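CRISPR-associated protein, Cse2 family (PDB 3WA8) probably binds a G-rich crRNA sequence and helps to stabilise the R-loop, as the CasB (Cse2) subunit of a type I-E CRISPR complex. Local coordinates at residues 10-15 / 161-166; 47-52 / 64-69; 106-111 / 184-189. All coordinates share one frame; numbering follows the deposited sequence.

Contact 1. Residues 10-15 / 161-166; sequences REQAFV and YWSELL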
loop_
_atom_site.group_PDB
_atom_site.type_symbol
_atom_site.label_atom_id
_atom_site.label_comp_id
_atom_site.label_asym_id
_atom_site.label_seq_id
_atom_site.Cartn_x
_atom_site.Cartn_y
_atom_site.Cartn_z
ATOM N N ARG A 10 -9.379 11.837 1.428
ATOM C CA ARG A 10 -9.219 11.482 2.822
ATOM C C ARG A 10 -7.976 10.623 3.075
ATOM O O ARG A 10 -7.354 10.727 4.126
ATOM C CB ARG A 10 -10.487 10.795 3.319
ATOM C CG ARG A 10 -10.485 10.416 4.776
ATOM C CD ARG A 10 -11.550 9.366 5.011
ATOM N NE ARG A 10 -12.870 9.945 5.264
ATOM C CZ ARG A 10 -14.023 9.313 5.038
ATOM N NH1 ARG A 10 -14.028 8.083 4.524
ATOM N NH2 ARG A 10 -15.176 9.919 5.310
ATOM N N GLU A 11 -7.606 9.780 2.119
ATOM C CA GLU A 11 -6.416 8.955 2.297
ATOM C C GLU A 11 -5.140 9.768 2.106
ATOM O O GLU A 11 -4.140 9.541 2.811
ATOM C CB GLU A 11 -6.408 7.745 1.371
ATOM C CG GLU A 11 -7.546 6.802 1.582
ATOM C CD GLU A 11 -8.788 7.226 0.847
ATOM O OE1 GLU A 11 -8.669 8.099 -0.035
ATOM O OE2 GLU A 11 -9.881 6.691 1.155
ATOM N N GLN A 12 -5.159 10.696 1.153
ATOM C CA GLN A 12 -4.082 11.668 1.055
ATOM C C GLN A 12 -3.965 12.411 2.374
ATOM O O GLN A 12 -2.904 12.464 2.953
ATOM C CB GLN A 12 -4.313 12.676 -0.080
ATOM C CG GLN A 12 -4.081 12.114 -1.455
ATOM C CD GLN A 12 -4.237 13.135 -2.564
ATOM O OE1 GLN A 12 -4.955 14.157 -2.454
ATOM N NE2 GLN A 12 -3.555 12.860 -3.660
ATOM N N ALA A 13 -5.061 12.971 2.858
ATOM C CA ALA A 13 -5.005 13.737 4.079
ATOM C C ALA A 13 -4.395 12.885 5.182
ATOM O O ALA A 13 -3.615 13.372 5.999
ATOM C CB ALA A 13 -6.370 14.201 4.470
ATOM N N PHE A 14 -4.723 11.602 5.187
ATOM C CA PHE A 14 -4.278 10.761 6.254
ATOM C C PHE A 14 -2.760 10.632 6.225
ATOM O O PHE A 14 -2.079 10.793 7.254
ATOM C CB PHE A 14 -4.954 9.399 6.156
ATOM C CG PHE A 14 -4.458 8.404 7.166
ATOM C CD1 PHE A 14 -4.698 8.596 8.536
ATOM C CD2 PHE A 14 -3.739 7.280 6.754
ATOM C CE1 PHE A 14 -4.223 7.672 9.482
ATOM C CE2 PHE A 14 -3.279 6.360 7.679
ATOM C CZ PHE A 14 -3.520 6.552 9.052
ATOM N N VAL A 15 -2.235 10.338 5.045
ATOM C CA VAL A 15 -0.810 10.139 4.871
ATOM C C VAL A 15 -0.033 11.422 5.171
ATOM O O VAL A 15 0.921 11.382 5.924
ATOM C CB VAL A 15 -0.525 9.585 3.462
ATOM C CG1 VAL A 15 0.959 9.730 3.082
ATOM C CG2 VAL A 15 -0.998 8.120 3.401
ATOM N N TYR A 161 2.981 4.353 -3.675
ATOM C CA TYR A 161 2.077 5.445 -3.344
ATOM C C TYR A 161 1.131 5.046 -2.204
ATOM O O TYR A 161 0.098 4.399 -2.417
ATOM C CB TYR A 161 1.337 5.955 -4.570
ATOM C CG TYR A 161 2.244 6.334 -5.709
ATOM C CD1 TYR A 161 2.496 7.670 -6.023
ATOM C CD2 TYR A 161 2.842 5.366 -6.502
ATOM C CE1 TYR A 161 3.338 8.036 -7.117
ATOM C CE2 TYR A 161 3.687 5.716 -7.589
ATOM C CZ TYR A 161 3.925 7.043 -7.875
ATOM O OH TYR A 161 4.728 7.353 -8.930
ATOM N N TRP A 162 1.483 5.424 -0.980
ATOM C CA TRP A 162 0.671 5.037 0.166
ATOM C C TRP A 162 -0.785 5.484 0.139
ATOM O O TRP A 162 -1.673 4.691 0.449
ATOM C CB TRP A 162 1.331 5.460 1.444
ATOM C CG TRP A 162 2.705 4.951 1.518
ATOM C CD1 TRP A 162 3.838 5.636 1.221
ATOM C CD2 TRP A 162 3.116 3.627 1.903
ATOM N NE1 TRP A 162 4.940 4.835 1.420
ATOM C CE2 TRP A 162 4.528 3.593 1.826
ATOM C CE3 TRP A 162 2.430 2.475 2.321
ATOM C CZ2 TRP A 162 5.273 2.456 2.146
ATOM C CZ3 TRP A 162 3.173 1.343 2.645
ATOM C CH2 TRP A 162 4.583 1.351 2.558
ATOM N N SER A 163 -1.072 6.714 -0.245
ATOM C CA SER A 163 -2.468 7.105 -0.211
ATOM C C SER A 163 -3.302 6.255 -1.179
ATOM O O SER A 163 -4.401 5.795 -0.841
ATOM C CB SER A 163 -2.645 8.595 -0.453
ATOM O OG SER A 163 -2.395 8.889 -1.794
ATOM N N GLU A 164 -2.771 6.008 -2.374
ATOM C CA GLU A 164 -3.486 5.131 -3.299
ATOM C C GLU A 164 -3.585 3.715 -2.708
ATOM O O GLU A 164 -4.632 3.071 -2.837
ATOM C CB GLU A 164 -2.875 5.139 -4.705
ATOM C CG GLU A 164 -3.417 6.231 -5.644
ATOM C CD GLU A 164 -2.672 7.613 -5.544
ATOM O OE1 GLU A 164 -1.940 7.859 -4.540
ATOM O OE2 GLU A 164 -2.834 8.460 -6.476
ATOM N N LEU A 165 -2.527 3.250 -2.033
ATOM C CA LEU A 165 -2.568 1.924 -1.432
ATOM C C LEU A 165 -3.753 1.817 -0.456
ATOM O O LEU A 165 -4.589 0.881 -0.540
ATOM C CB LEU A 165 -1.255 1.561 -0.748
ATOM C CG LEU A 165 -1.180 0.099 -0.256
ATOM C CD1 LEU A 165 -1.215 -0.876 -1.418
ATOM C CD2 LEU A 165 0.082 -0.169 0.575
ATOM N N LEU A 166 -3.870 2.802 0.433
ATOM C CA LEU A 166 -4.944 2.779 1.417
ATOM C C LEU A 166 -6.324 2.781 0.757
ATOM O O LEU A 166 -7.170 1.952 1.100
ATOM C CB LEU A 166 -4.786 3.918 2.425
ATOM C CG LEU A 166 -5.923 4.110 3.414
ATOM C CD1 LEU A 166 -6.120 2.866 4.294
ATOM C CD2 LEU A 166 -5.658 5.352 4.218
#
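Ser163 and Leu166, about one turn apart on helix 162-170, pack against Glu11, Gln12, Phe14 and Val15 where two helices cross in the all-helical Cse2 fold. The axes of the short helical segments approach to 8.3 Å, their N-to-C directions 130° apart. The small Ser163 lies where the backbones come nearest: its CB is 3.6 Å from the backbone N of Gln12. Beside it, Leu166 enters between Glu11 and Phe14. Its CG, anti to the backbone N (chi1 173°), lies 3.6 Å from Glu11 CG, and its CD2 methyl reaches the same carbon. That methyl also touches Phe14 CD2 at 3.7 Å, the two side chains crossing at about a right angle. An alanine in place of Leu166 would probably open a gap here, leaving Glu11 CG and Phe14 CD2 without the methyl they pack on. On the other flank, Val15 CG2 rests 4.0 Å from Trp162 CB, while the indole leads away to meet Trp72 edge-to-face and to touch helix 141-154. Phe14 is in turn held by edge-to-face rings of Tyr65 and Phe48. No hydrogen bond joins the segments. The hydroxyl of Ser163, a residue whose side chain lies about 4 Å from a bound mercury ion, instead makes a weak bond from OG to Glu164 OE1, 3.0 Å long.

Contact 2. Residues 47-52 / 64-69; sequences GFLGRI and CYYLVA. With HG (mercury (II) ion), chain C.
Leu49 projects from the last turn of helix 43-49 as a forked bump, and the rings of Tyr65 and Tyr66 on helix 59-72 form the hollow that takes it. Its CG stands anti to the carbonyl carbon (chi1 -58°), and the two methyls beyond it divide between the rings. CD2 settles over one face of Tyr65 in a CH-pi contact, 3.7 Å from the ring centroid and 20° off the normal, displaced toward CG of the ring, from which it lies 3.5 Å. The CD1 branch reaches Tyr66 CE1 at 4.1 Å, in an approach that is oblique to that ring. Phe48 flanks Tyr65 farther out along its ring: its CE2 meets Tyr65 CE2 at 3.8 Å, the two side chains crossing at about a right angle. At the far end of Tyr65, the poorly ordered Ile52 comes tip to tip, CD1 to OH, without a polar bond. The contact is mainly apolar, with no hydrogen bond across it, and at its margin Tyr66 OH is held by hydrogen bonds to Glu46 OE2 and Val42 N. Elsewhere on helix 59-72, Cys64 SG binds a mercury ion at 2.8 Å, a site apart from the leucine and its hollow. The contact joins consecutive helices of the bundle. Helix 10-21 lays Arg10 against Ile52 and Tyr65, helix 162-170 packs Leu166 on Cys64, Tyr65 and Val68, and helix 141-154 meets Leu67 through Pro142 and Leu145.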
loop_
_atom_site.group_PDB
_atom_site.type_symbol
_atom_site.label_atom_id
_atom_site.label_comp_id
_atom_site.label_asym_id
_atom_site.label_seq_id
_atom_site.Cartn_x
_atom_site.Cartn_y
_atom_site.Cartn_z
ATOM N N GLY A 47 -7.364 9.316 16.570
ATOM C CA GLY A 47 -7.807 10.666 16.375
ATOM C C GLY A 47 -8.347 10.854 14.979
ATOM O O GLY A 47 -9.435 11.420 14.791
ATOM N N PHE A 48 -7.595 10.373 13.991
ATOM C CA PHE A 48 -7.966 10.625 12.608
ATOM C C PHE A 48 -9.217 9.838 12.277
ATOM O O PHE A 48 -10.162 10.389 11.705
ATOM C CB PHE A 48 -6.815 10.293 11.673
ATOM C CG PHE A 48 -7.033 10.732 10.268
ATOM C CD1 PHE A 48 -6.546 11.955 9.826
ATOM C CD2 PHE A 48 -7.713 9.919 9.368
ATOM C CE1 PHE A 48 -6.740 12.378 8.515
ATOM C CE2 PHE A 48 -7.922 10.338 8.043
ATOM C CZ PHE A 48 -7.430 11.571 7.621
ATOM N N LEU A 49 -9.248 8.568 12.681
ATOM C CA LEU A 49 -10.429 7.725 12.444
ATOM C C LEU A 49 -11.646 8.238 13.195
ATOM O O LEU A 49 -12.762 8.128 12.712
ATOM C CB LEU A 49 -10.178 6.276 12.843
ATOM C CG LEU A 49 -9.033 5.498 12.200
ATOM C CD1 LEU A 49 -8.722 4.266 12.993
ATOM C CD2 LEU A 49 -9.406 5.131 10.789
ATOM N N GLY A 50 -11.422 8.792 14.378
ATOM C CA GLY A 50 -12.501 9.307 15.200
ATOM C C GLY A 50 -13.100 10.594 14.667
ATOM O O GLY A 50 -14.070 11.110 15.219
ATOM N N ARG A 51 -12.524 11.119 13.594
ATOM C CA ARG A 51 -13.028 12.345 13.007
ATOM C C ARG A 51 -13.813 12.113 11.716
ATOM O O ARG A 51 -14.186 13.060 11.026
ATOM C CB ARG A 51 -11.902 13.372 12.831
ATOM C CG ARG A 51 -11.588 14.159 14.124
ATOM C CD ARG A 51 -10.600 15.310 13.901
ATOM N NE ARG A 51 -9.334 14.850 13.308
ATOM C CZ ARG A 51 -8.283 14.410 14.005
ATOM N NH1 ARG A 51 -8.319 14.367 15.338
ATOM N NH2 ARG A 51 -7.185 14.013 13.372
ATOM N N ILE A 52 -14.103 10.850 11.417
ATOM C CA ILE A 52 -14.906 10.502 10.234
ATOM C C ILE A 52 -15.900 9.367 10.477
ATOM O O ILE A 52 -17.100 9.559 10.299
ATOM C CB ILE A 52 -14.027 10.163 8.982
ATOM C CG1 ILE A 52 -12.686 9.540 9.393
ATOM C CG2 ILE A 52 -13.831 11.416 8.112
ATOM C CD1 ILE A 52 -12.091 8.634 8.349
ATOM N N CYS A 64 -7.288 -1.408 7.613
ATOM C CA CYS A 64 -6.561 -0.871 6.489
ATOM C C CYS A 64 -5.703 0.322 6.914
ATOM O O CYS A 64 -4.469 0.286 6.730
ATOM C CB CYS A 64 -7.506 -0.597 5.318
ATOM S SG CYS A 64 -8.354 -2.150 4.706
ATOM N N TYR A 65 -6.320 1.333 7.544
ATOM C CA TYR A 65 -5.571 2.476 8.097
ATOM C C TYR A 65 -4.352 2.082 8.903
ATOM O O TYR A 65 -3.243 2.573 8.663
ATOM C CB TYR A 65 -6.459 3.355 8.960
ATOM C CG TYR A 65 -7.208 4.375 8.149
ATOM C CD1 TYR A 65 -8.330 4.007 7.433
ATOM C CD2 TYR A 65 -6.781 5.698 8.069
ATOM C CE1 TYR A 65 -9.003 4.894 6.671
ATOM C CE2 TYR A 65 -7.476 6.639 7.286
ATOM C CZ TYR A 65 -8.589 6.213 6.588
ATOM O OH TYR A 65 -9.349 7.068 5.804
ATOM N N TYR A 66 -4.553 1.206 9.869
ATOM C CA TYR A 66 -3.470 0.847 10.762
ATOM C C TYR A 66 -2.385 0.108 10.029
ATOM O O TYR A 66 -1.205 0.369 10.240
ATOM C CB TYR A 66 -3.977 0.035 11.953
ATOM C CG TYR A 66 -4.293 0.884 13.149
ATOM C CD1 TYR A 66 -5.615 1.093 13.559
ATOM C CD2 TYR A 66 -3.276 1.517 13.859
ATOM C CE1 TYR A 66 -5.907 1.864 14.670
ATOM C CE2 TYR A 66 -3.556 2.294 14.966
ATOM C CZ TYR A 66 -4.877 2.461 15.359
ATOM O OH TYR A 66 -5.141 3.242 16.449
ATOM N N LEU A 67 -2.777 -0.819 9.163
ATOM C CA LEU A 67 -1.822 -1.533 8.335
ATOM C C LEU A 67 -1.024 -0.527 7.499
ATOM O O LEU A 67 0.189 -0.633 7.409
ATOM C CB LEU A 67 -2.540 -2.508 7.414
ATOM C CG LEU A 67 -1.701 -3.423 6.532
ATOM C CD1 LEU A 67 -0.905 -4.364 7.372
ATOM C CD2 LEU A 67 -2.609 -4.220 5.632
ATOM N N VAL A 68 -1.673 0.455 6.893
ATOM C CA VAL A 68 -0.885 1.332 6.043
ATOM C C VAL A 68 0.056 2.143 6.922
ATOM O O VAL A 68 1.228 2.386 6.556
ATOM C CB VAL A 68 -1.724 2.233 5.086
ATOM C CG1 VAL A 68 -0.869 3.304 4.490
ATOM C CG2 VAL A 68 -2.297 1.414 3.963
ATOM N N ALA A 69 -0.438 2.529 8.095
ATOM C CA ALA A 69 0.401 3.247 9.019
ATOM C C ALA A 69 1.661 2.418 9.316
ATOM O O ALA A 69 2.804 2.903 9.166
ATOM C CB ALA A 69 -0.359 3.535 10.257
HETATM HG HG HG C . -6.345 -4.056 4.709
#

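Contact 3. Residues 106-111 / 184-189; sequences RRTLGH and ARAFYR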
loop_
_atom_site.group_PDB
_atom_site.type_symbol
_atom_site.label_atom_id
_atom_site.label_comp_id
_atom_site.label_asym_id
_atom_site.label_seq_id
_atom_site.Cartn_x
_atom_site.Cartn_y
_atom_site.Cartn_z
ATOM N N ARG A 106 0.105 3.689 -12.798
ATOM C CA ARG A 106 1.435 3.842 -12.184
ATOM C C ARG A 106 1.310 4.028 -10.686
ATOM O O ARG A 106 2.131 3.551 -9.899
ATOM C CB ARG A 106 2.186 5.024 -12.779
ATOM C CG ARG A 106 2.356 4.969 -14.293
ATOM C CD ARG A 106 2.985 6.269 -14.877
ATOM N NE ARG A 106 3.126 6.130 -16.330
ATOM C CZ ARG A 106 4.168 5.557 -16.938
ATOM N NH1 ARG A 106 5.196 5.094 -16.221
ATOM N NH2 ARG A 106 4.191 5.461 -18.270
ATOM N N ARG A 107 0.239 4.706 -10.302
ATOM C CA ARG A 107 -0.010 5.028 -8.913
ATOM C C ARG A 107 -0.550 3.867 -8.066
ATOM O O ARG A 107 -0.697 4.010 -6.854
ATOM C CB ARG A 107 -0.876 6.295 -8.809
ATOM C CG ARG A 107 -0.066 7.578 -9.025
ATOM C CD ARG A 107 -0.902 8.847 -8.928
ATOM N NE ARG A 107 -0.072 10.060 -8.874
ATOM C CZ ARG A 107 0.466 10.572 -7.760
ATOM N NH1 ARG A 107 0.265 9.986 -6.579
ATOM N NH2 ARG A 107 1.205 11.685 -7.823
ATOM N N THR A 108 -0.779 2.713 -8.686
ATOM C CA THR A 108 -1.313 1.541 -7.981
ATOM C C THR A 108 -0.232 0.521 -7.619
ATOM O O THR A 108 0.810 0.467 -8.249
ATOM C CB THR A 108 -2.351 0.801 -8.837
ATOM O OG1 THR A 108 -1.668 -0.045 -9.776
ATOM C CG2 THR A 108 -3.266 1.760 -9.569
ATOM N N LEU A 109 -0.486 -0.319 -6.631
ATOM C CA LEU A 109 0.558 -1.219 -6.177
ATOM C C LEU A 109 0.954 -2.223 -7.275
ATOM O O LEU A 109 2.095 -2.738 -7.303
ATOM C CB LEU A 109 0.144 -1.940 -4.902
ATOM C CG LEU A 109 1.390 -2.394 -4.137
ATOM C CD1 LEU A 109 2.088 -1.167 -3.552
ATOM C CD2 LEU A 109 1.100 -3.451 -3.057
ATOM N N GLY A 110 0.009 -2.501 -8.171
ATOM C CA GLY A 110 0.292 -3.320 -9.331
ATOM C C GLY A 110 1.507 -2.760 -10.054
ATOM O O GLY A 110 2.467 -3.491 -10.365
ATOM N N HIS A 111 1.506 -1.453 -10.301
ATOM C CA HIS A 111 2.662 -0.879 -10.983
ATOM C C HIS A 111 3.955 -1.082 -10.169
ATOM O O HIS A 111 4.998 -1.434 -10.744
ATOM C CB HIS A 111 2.439 0.577 -11.376
ATOM C CG HIS A 111 3.670 1.258 -11.893
ATOM N ND1 HIS A 111 4.058 1.200 -13.212
ATOM C CD2 HIS A 111 4.592 2.025 -11.265
ATOM C CE1 HIS A 111 5.162 1.903 -13.377
ATOM N NE2 HIS A 111 5.513 2.406 -12.206
ATOM N N ALA A 184 -4.084 -5.924 -11.556
ATOM C CA ALA A 184 -3.620 -6.875 -12.536
ATOM C C ALA A 184 -3.289 -6.165 -13.844
ATOM O O ALA A 184 -2.278 -6.464 -14.518
ATOM C CB ALA A 184 -4.665 -7.949 -12.764
ATOM N N ARG A 185 -4.139 -5.209 -14.201
ATOM C CA ARG A 185 -3.991 -4.532 -15.476
ATOM C C ARG A 185 -2.787 -3.655 -15.408
ATOM O O ARG A 185 -2.075 -3.541 -16.383
ATOM C CB ARG A 185 -5.227 -3.721 -15.849
ATOM C CG ARG A 185 -6.469 -4.555 -15.939
ATOM C CD ARG A 185 -7.625 -3.774 -16.441
ATOM N NE ARG A 185 -8.778 -4.634 -16.342
ATOM C CZ ARG A 185 -9.863 -4.532 -17.086
ATOM N NH1 ARG A 185 -9.967 -3.570 -17.994
ATOM N NH2 ARG A 185 -10.842 -5.411 -16.919
ATOM N N ALA A 186 -2.538 -3.062 -14.249
ATOM C CA ALA A 186 -1.384 -2.201 -14.096
ATOM C C ALA A 186 -0.152 -3.043 -14.273
ATOM O O ALA A 186 0.730 -2.682 -15.034
ATOM C CB ALA A 186 -1.382 -1.532 -12.753
ATOM N N PHE A 187 -0.098 -4.180 -13.594
ATOM C CA PHE A 187 1.052 -5.061 -13.689
ATOM C C PHE A 187 1.356 -5.424 -15.142
ATOM O O PHE A 187 2.464 -5.189 -15.634
ATOM C CB PHE A 187 0.800 -6.328 -12.890
ATOM C CG PHE A 187 1.951 -7.298 -12.899
ATOM C CD1 PHE A 187 2.916 -7.264 -11.886
ATOM C CD2 PHE A 187 2.062 -8.257 -13.894
ATOM C CE1 PHE A 187 3.996 -8.146 -11.874
ATOM C CE2 PHE A 187 3.147 -9.158 -13.887
ATOM C CZ PHE A 187 4.118 -9.097 -12.878
ATOM N N TYR A 188 0.393 -5.993 -15.847
ATOM C CA TYR A 188 0.722 -6.475 -17.177
ATOM C C TYR A 188 0.925 -5.358 -18.175
ATOM O O TYR A 188 1.656 -5.507 -19.138
ATOM C CB TYR A 188 -0.263 -7.544 -17.636
ATOM C CG TYR A 188 -0.043 -8.829 -16.855
ATOM C CD1 TYR A 188 1.068 -9.628 -17.113
ATOM C CD2 TYR A 188 -0.915 -9.220 -15.825
ATOM C CE1 TYR A 188 1.303 -10.788 -16.400
ATOM C CE2 TYR A 188 -0.687 -10.396 -15.095
ATOM C CZ TYR A 188 0.433 -11.172 -15.393
ATOM O OH TYR A 188 0.714 -12.333 -14.703
ATOM N N ARG A 189 0.328 -4.209 -17.896
ATOM C CA ARG A 189 0.534 -3.016 -18.697
ATOM C C ARG A 189 1.971 -2.477 -18.594
ATOM O O ARG A 189 2.562 -2.089 -19.606
ATOM C CB ARG A 189 -0.448 -1.944 -18.278
ATOM C CG ARG A 189 -0.724 -0.960 -19.354
ATOM C CD ARG A 189 -1.845 -0.040 -18.969
ATOM N NE ARG A 189 -2.653 0.257 -20.140
ATOM C CZ ARG A 189 -3.228 1.426 -20.388
ATOM N NH1 ARG A 189 -3.088 2.443 -19.532
ATOM N NH2 ARG A 189 -3.940 1.571 -21.511
#
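Gly110 and Ala186 bring the start of helix 109-119 close against the long helix 178-197 within the all-helical Cse2 fold, a close helix-to-helix approach at a glycine. Gly110 CA lies 4.8 Å from Phe187 CA, an approach possible because the glycine presents no side chain to the other helix. The Ala186 methyl packs against the start of the helix. Its CB is 3.3 Å from Thr108 OG1 and 3.8 Å from the backbone N of His111, so one methyl packs against the N-cap residue and the first turn together. Thr108 OG1 is itself held by a hydrogen bond to Tyr105 O. The His111 side chain starts out away from the other helix, yet its ND1 bonds to Thr190 OG1, which also bonds to Ala186 O, so that Thr190 ties the two sides together by a polar route. Outside this small buried patch, the contact is loose. The exposed Arg106, Arg185 and Arg189 do not meet across the two segments; Arg106 lies on Lys193, and Arg185 and Arg189 on Tyr105. Tyr188 turns to Glu127 instead. The buried Phe187 ring is stacked on Phe130 and also meets Tyr117. Gly110 O approaches that phenylalanine ring at its edge, near the ring plane, 4.1 Å from CD1.

In the fold
Contacts 1 and 2 adjoin, their centres about 10 Å apart. Phe14 of contact 1 reaches both Phe48 and Tyr65, and Arg10 CD lies 3.3 Å from Tyr65 OH. Contact 3 lies about 17 Å from contact 1, centre to centre, and is linked to it by Leu165 CD1 against Leu109 CD2 at 3.8 Å and by a long, weak ion pair between Glu164 and Arg107. Contacts 2 and 3 stand on opposite sides of the chain's centre, about 25 Å apart between centres, and do not touch. Helix 162-170 touches both sides, through Leu166 on Tyr65 and Leu165 on Leu109. One mercury ion lies by Ser163 of contact 1, another on Cys64 of contact 2.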